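Side-chain contacts in long form salivary protein D7L (Phlebotomus duboscqi, PDB 6MT7), which binds and sequesters cysteinyl leukotrienes and a thromboxane A2 analogue, blunting the host response and platelet aggregation while female sand flies feed on blood: residues Glu125-Thr128 with Asn132-Pro135; Arg178-Leu183 with Glu188-Cys193. All blocks are in the same frame, centred on the assembly; numbering follows the deposited sequence.

Interaction 1 (Glu125-Thr128 with Asn132-Pro135); sequences EWFT and NTKP
One face of the Phe127 ring is covered by the Trp126 indole, Trp126 CE3 standing 3.8 Å above the phenyl plane and over its centre. At the rim of the same ring, Phe127 CE1 points at Lys134 O, 3.3 Å away and near the ring plane, and a water molecule also lies in the ring plane at the edge. The benzo end of the Trp126 indole runs into Thr133: CG2 lies at the indole edge, in its plane, while Thr133 OG1 reaches Trp126 CH2 obliquely at 3.5 Å.

With CG anti to the backbone N (chi1 -172°), Trp126 carries its benzo end to Thr133, and a chi1 of -86° puts the edge of Phe127 at Lys134 O. Thr133 meets the indole at about a right angle, CB as well as its two branches touching CH2 and CZ3.

These residues belong to the end of helix 120-128 and the loop that follows it, in the connection between the two odorant-binding-protein-like halves expected of a long-form D7 protein. Lys136, which probably binds thromboxane A2 and leukotriene C4, has its side chain about 4 Å from that of Phe127. No direct hydrogen bond crosses the contact; this water lies 3.0 Å from Phe127 O and 2.8 Å from Thr133 O and can donate to either, although other acceptors compete for its protons.

The Lys134 side chain leaves the backbone away from the helix and is buried. Its NZ donates to Pro135 O at 3.0 Å, coming from above the carbonyl plane, and also to Thr138 O and Ser228 O, while Tyr231 adds a cation-pi contact. Ala8 and Asp9 of helix 8-21 pack against Phe127.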
loop_
_atom_site.group_PDB
_atom_site.type_symbol
_atom_site.label_atom_id
_atom_site.label_comp_id
_atom_site.label_asym_id
_atom_site.label_seq_id
_atom_site.Cartn_x
_atom_site.Cartn_y
_atom_site.Cartn_z
ATOM N N GLU A 125 18.288 -1.440 -5.304
ATOM C CA GLU A 125 18.570 -2.422 -6.345
ATOM C C GLU A 125 17.305 -2.800 -7.097
ATOM O O GLU A 125 17.311 -2.860 -8.330
ATOM C CB GLU A 125 19.235 -3.663 -5.747
ATOM C CG GLU A 125 20.642 -3.392 -5.231
ATOM C CD GLU A 125 21.301 -4.610 -4.617
ATOM O OE1 GLU A 125 20.596 -5.619 -4.382
ATOM O OE2 GLU A 125 22.522 -4.545 -4.345
ATOM N N TRP A 126 16.205 -3.037 -6.378
ATOM C CA TRP A 126 14.952 -3.349 -7.056
ATOM C C TRP A 126 14.571 -2.237 -8.034
ATOM O O TRP A 126 14.191 -2.507 -9.177
ATOM C CB TRP A 126 13.819 -3.576 -6.039
ATOM C CG TRP A 126 12.585 -4.075 -6.720
ATOM C CD1 TRP A 126 12.228 -5.383 -6.925
ATOM C CD2 TRP A 126 11.577 -3.282 -7.365
ATOM N NE1 TRP A 126 11.053 -5.448 -7.637
ATOM C CE2 TRP A 126 10.641 -4.172 -7.928
ATOM C CE3 TRP A 126 11.383 -1.905 -7.528
ATOM C CZ2 TRP A 126 9.510 -3.730 -8.628
ATOM C CZ3 TRP A 126 10.256 -1.468 -8.225
ATOM C CH2 TRP A 126 9.337 -2.376 -8.757
ATOM N N PHE A 127 14.655 -0.973 -7.595
ATOM C CA PHE A 127 14.210 0.132 -8.450
ATOM C C PHE A 127 15.115 0.309 -9.661
ATOM O O PHE A 127 14.629 0.569 -10.773
ATOM C CB PHE A 127 14.147 1.438 -7.658
ATOM C CG PHE A 127 12.847 1.635 -6.934
ATOM C CD1 PHE A 127 11.737 2.137 -7.597
ATOM C CD2 PHE A 127 12.729 1.296 -5.603
ATOM C CE1 PHE A 127 10.531 2.303 -6.938
ATOM C CE2 PHE A 127 11.529 1.465 -4.940
ATOM C CZ PHE A 127 10.436 1.977 -5.607
ATOM N N THR A 128 16.429 0.190 -9.467
ATOM C CA THR A 128 17.344 0.306 -10.598
ATOM C C THR A 128 17.067 -0.773 -11.632
ATOM O O THR A 128 17.164 -0.528 -12.841
ATOM C CB THR A 128 18.797 0.230 -10.124
ATOM O OG1 THR A 128 19.067 1.324 -9.238
ATOM C CG2 THR A 128 19.755 0.318 -11.322
ATOM N N ASN A 132 10.623 0.341 -15.401
ATOM C CA ASN A 132 9.253 0.649 -15.816
ATOM C C ASN A 132 8.312 0.931 -14.636
ATOM O O ASN A 132 7.100 1.051 -14.843
ATOM C CB ASN A 132 8.675 -0.480 -16.668
ATOM C CG ASN A 132 9.508 -0.764 -17.907
ATOM O OD1 ASN A 132 9.974 0.160 -18.583
ATOM N ND2 ASN A 132 9.693 -2.044 -18.216
ATOM N N THR A 133 8.846 1.022 -13.422
ATOM C CA THR A 133 8.105 1.452 -12.239
ATOM C C THR A 133 8.587 2.838 -11.836
ATOM O O THR A 133 9.787 3.130 -11.916
ATOM C CB THR A 133 8.315 0.462 -11.078
ATOM O OG1 THR A 133 7.776 -0.813 -11.432
ATOM C CG2 THR A 133 7.644 0.946 -9.799
ATOM N N LYS A 134 7.652 3.686 -11.401
ATOM C CA LYS A 134 7.951 5.053 -10.996
ATOM C C LYS A 134 9.132 5.089 -10.021
ATOM O O LYS A 134 9.054 4.489 -8.935
ATOM C CB LYS A 134 6.733 5.709 -10.342
ATOM C CG LYS A 134 6.985 7.150 -9.927
ATOM C CD LYS A 134 5.966 7.642 -8.912
ATOM C CE LYS A 134 6.350 7.219 -7.501
ATOM N NZ LYS A 134 7.562 7.973 -7.028
ATOM N N PRO A 135 10.220 5.770 -10.362
ATOM C CA PRO A 135 11.367 5.815 -9.450
ATOM C C PRO A 135 11.076 6.669 -8.230
ATOM O O PRO A 135 10.241 7.582 -8.255
ATOM C CB PRO A 135 12.484 6.430 -10.303
ATOM C CG PRO A 135 11.787 7.180 -11.372
ATOM C CD PRO A 135 10.475 6.484 -11.628
HETATM O O HOH W 1 12.460 2.585 -11.148
#

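Interaction 2 (Arg178-Leu183 with Glu188-Cys193); sequences RNLNIL and EQFASC
In what is probably the second odorant-binding-protein-like half, as in other long-form D7 proteins, the loop leading toward helix 187-196 folds back on that helix, and Arg178 and Leu180 close over Phe190. All three residues are buried; no hydrogen bond crosses the contact, which is made by van der Waals touches of aliphatic atoms and one carbonyl oxygen against the ring. The aliphatic root of Arg178 does much of the touching: its CB stands 3.4 Å from Phe190 CZ, with CG a little farther off. The backbone carbonyl of the same residue lies over one face of the phenyl ring, Arg178 O being 3.9 Å above the plane and displaced toward the rim. CB and O of Arg178 approach from the same side of the ring plane. Leu180 completes the grip with one methyl, CD1 meeting Phe190 CE1 at 4.2 Å.

The other Leu180 methyl, CD2, sits over the centre of the Arg178 guanidinium, 3.7 Å above its plane. The two methyls thus touch different groups, CD1 the phenyl ring and CD2 the guanidinium; these flat groups are 67° apart. A bend at chi2 (73°) leads the arginine chain away from Phe190 to where NH2 donates to Tyr165 O.

The loop backbone is shaped by an Asx turn: Asn179 OD1 accepts from Asn181 N at 2.9 Å with a nearly straight bond (164°). Just beyond, Leu183 N bonds to Leu180 O as the chain enters a short 3-10 turn.

Around this core, Met209 of helix 203-216 packs on both Phe190 and Cys193, and the Cys193-Cys212 disulfide ties helix 187-196 to that helix covalently. Leu224 of helix 220-227 touches Arg178 and Leu183, while Trp13 and Thr17 of helix 8-21 reach Arg178 from the N-terminal part of the chain.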
loop_
_atom_site.group_PDB
_atom_site.type_symbol
_atom_site.label_atom_id
_atom_site.label_comp_id
_atom_site.label_asym_id
_atom_site.label_seq_id
_atom_site.Cartn_x
_atom_site.Cartn_y
_atom_site.Cartn_z
ATOM N N ARG A 178 -9.097 2.081 0.246
ATOM C CA ARG A 178 -8.343 3.332 0.189
ATOM C C ARG A 178 -9.013 4.422 1.023
ATOM O O ARG A 178 -10.231 4.618 0.963
ATOM C CB ARG A 178 -8.189 3.773 -1.270
ATOM C CG ARG A 178 -7.223 4.928 -1.507
ATOM C CD ARG A 178 -5.773 4.482 -1.340
ATOM N NE ARG A 178 -4.865 5.398 -2.020
ATOM C CZ ARG A 178 -4.057 6.245 -1.387
ATOM N NH1 ARG A 178 -4.034 6.272 -0.064
ATOM N NH2 ARG A 178 -3.258 7.056 -2.076
ATOM N N ASN A 179 -8.204 5.106 1.831
ATOM C CA ASN A 179 -8.654 6.146 2.745
ATOM C C ASN A 179 -8.098 7.457 2.217
ATOM O O ASN A 179 -6.886 7.691 2.273
ATOM C CB ASN A 179 -8.172 5.851 4.167
ATOM C CG ASN A 179 -8.588 6.913 5.178
ATOM O OD1 ASN A 179 -8.939 8.038 4.822
ATOM N ND2 ASN A 179 -8.526 6.557 6.457
ATOM N N LEU A 180 -8.981 8.304 1.691
ATOM C CA LEU A 180 -8.600 9.635 1.248
ATOM C C LEU A 180 -9.248 10.720 2.106
ATOM O O LEU A 180 -9.383 11.860 1.654
ATOM C CB LEU A 180 -8.958 9.820 -0.225
ATOM C CG LEU A 180 -8.297 8.856 -1.227
ATOM C CD1 LEU A 180 -8.624 9.247 -2.674
ATOM C CD2 LEU A 180 -6.780 8.751 -1.025
ATOM N N ASN A 181 -9.626 10.376 3.342
ATOM C CA ASN A 181 -10.390 11.294 4.187
ATOM C C ASN A 181 -9.649 12.609 4.403
ATOM O O ASN A 181 -10.257 13.686 4.344
ATOM C CB ASN A 181 -10.693 10.658 5.544
ATOM C CG ASN A 181 -11.554 9.400 5.452
ATOM O OD1 ASN A 181 -12.218 9.133 4.449
ATOM N ND2 ASN A 181 -11.547 8.627 6.522
ATOM N N ILE A 182 -8.345 12.540 4.686
ATOM C CA ILE A 182 -7.587 13.763 4.955
ATOM C C ILE A 182 -7.502 14.659 3.724
ATOM O O ILE A 182 -7.248 15.864 3.855
ATOM C CB ILE A 182 -6.182 13.419 5.494
ATOM C CG1 ILE A 182 -5.500 14.665 6.067
ATOM C CG2 ILE A 182 -5.320 12.795 4.410
ATOM C CD1 ILE A 182 -6.247 15.298 7.217
ATOM N N LEU A 183 -7.720 14.107 2.533
ATOM C CA LEU A 183 -7.752 14.871 1.294
ATOM C C LEU A 183 -9.135 15.412 0.966
ATOM O O LEU A 183 -9.313 15.990 -0.113
ATOM C CB LEU A 183 -7.272 14.007 0.124
ATOM C CG LEU A 183 -5.947 13.283 0.329
ATOM C CD1 LEU A 183 -5.531 12.586 -0.951
ATOM C CD2 LEU A 183 -4.896 14.286 0.779
ATOM N N GLU A 188 -17.989 7.560 2.169
ATOM C CA GLU A 188 -19.153 7.459 1.290
ATOM C C GLU A 188 -18.829 7.929 -0.120
ATOM O O GLU A 188 -19.262 7.316 -1.103
ATOM C CB GLU A 188 -20.313 8.272 1.855
ATOM C CG GLU A 188 -21.000 7.602 3.025
ATOM C CD GLU A 188 -21.710 6.334 2.606
ATOM O OE1 GLU A 188 -21.359 5.270 3.166
ATOM O OE2 GLU A 188 -22.612 6.399 1.734
ATOM N N GLN A 189 -18.085 9.031 -0.241
ATOM C CA GLN A 189 -17.726 9.515 -1.569
ATOM C C GLN A 189 -16.849 8.504 -2.288
ATOM O O GLN A 189 -17.095 8.161 -3.450
ATOM C CB GLN A 189 -17.034 10.876 -1.464
ATOM C CG GLN A 189 -18.020 11.993 -1.113
ATOM C CD GLN A 189 -17.374 13.147 -0.379
ATOM O OE1 GLN A 189 -16.166 13.331 -0.442
ATOM N NE2 GLN A 189 -18.182 13.924 0.337
ATOM N N PHE A 190 -15.835 7.986 -1.599
ATOM C CA PHE A 190 -14.966 7.016 -2.250
ATOM C C PHE A 190 -15.744 5.774 -2.661
ATOM O O PHE A 190 -15.568 5.265 -3.777
ATOM C CB PHE A 190 -13.800 6.637 -1.346
ATOM C CG PHE A 190 -12.738 5.863 -2.058
ATOM C CD1 PHE A 190 -11.774 6.523 -2.811
ATOM C CD2 PHE A 190 -12.711 4.478 -1.998
ATOM C CE1 PHE A 190 -10.785 5.796 -3.495
ATOM C CE2 PHE A 190 -11.732 3.759 -2.675
ATOM C CZ PHE A 190 -10.778 4.419 -3.427
ATOM N N ALA A 191 -16.607 5.272 -1.765
ATOM C CA ALA A 191 -17.442 4.119 -2.097
ATOM C C ALA A 191 -18.288 4.381 -3.333
ATOM O O ALA A 191 -18.483 3.482 -4.161
ATOM C CB ALA A 191 -18.353 3.756 -0.919
ATOM N N SER A 192 -18.830 5.598 -3.465
ATOM C CA SER A 192 -19.629 5.901 -4.648
ATOM C C SER A 192 -18.788 5.843 -5.919
ATOM O O SER A 192 -19.288 5.422 -6.968
ATOM C CB SER A 192 -20.318 7.268 -4.506
ATOM O OG SER A 192 -19.397 8.338 -4.661
ATOM N N CYS A 193 -17.510 6.228 -5.843
ATOM C CA CYS A 193 -16.633 6.104 -7.010
ATOM C C CYS A 193 -16.372 4.646 -7.363
ATOM O O CYS A 193 -16.378 4.277 -8.544
ATOM C CB CYS A 193 -15.311 6.824 -6.759
ATOM S SG CYS A 193 -15.524 8.589 -6.538
#

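The two contacts come in series along the chain: interaction 1 closes before interaction 2 opens. Their centres are 29 Å apart, on opposite sides of the chain's centre, and their nearest atoms are about 11 Å apart. Interaction 1 joins the end of helix 120-128 to the loop before helix 140-144, whereas interaction 2 joins a later loop to helix 187-196. Both nevertheless reach helix 8-21, the first near its start and the second farther along it. The side chain of Phe127 is about 11 Å from the bound Triton X-100 fragment, and interaction 1 lies close to the probable ligand-binding residue Lys136; interaction 2 belongs to the helices linked by Cys193-Cys212, away from the sites.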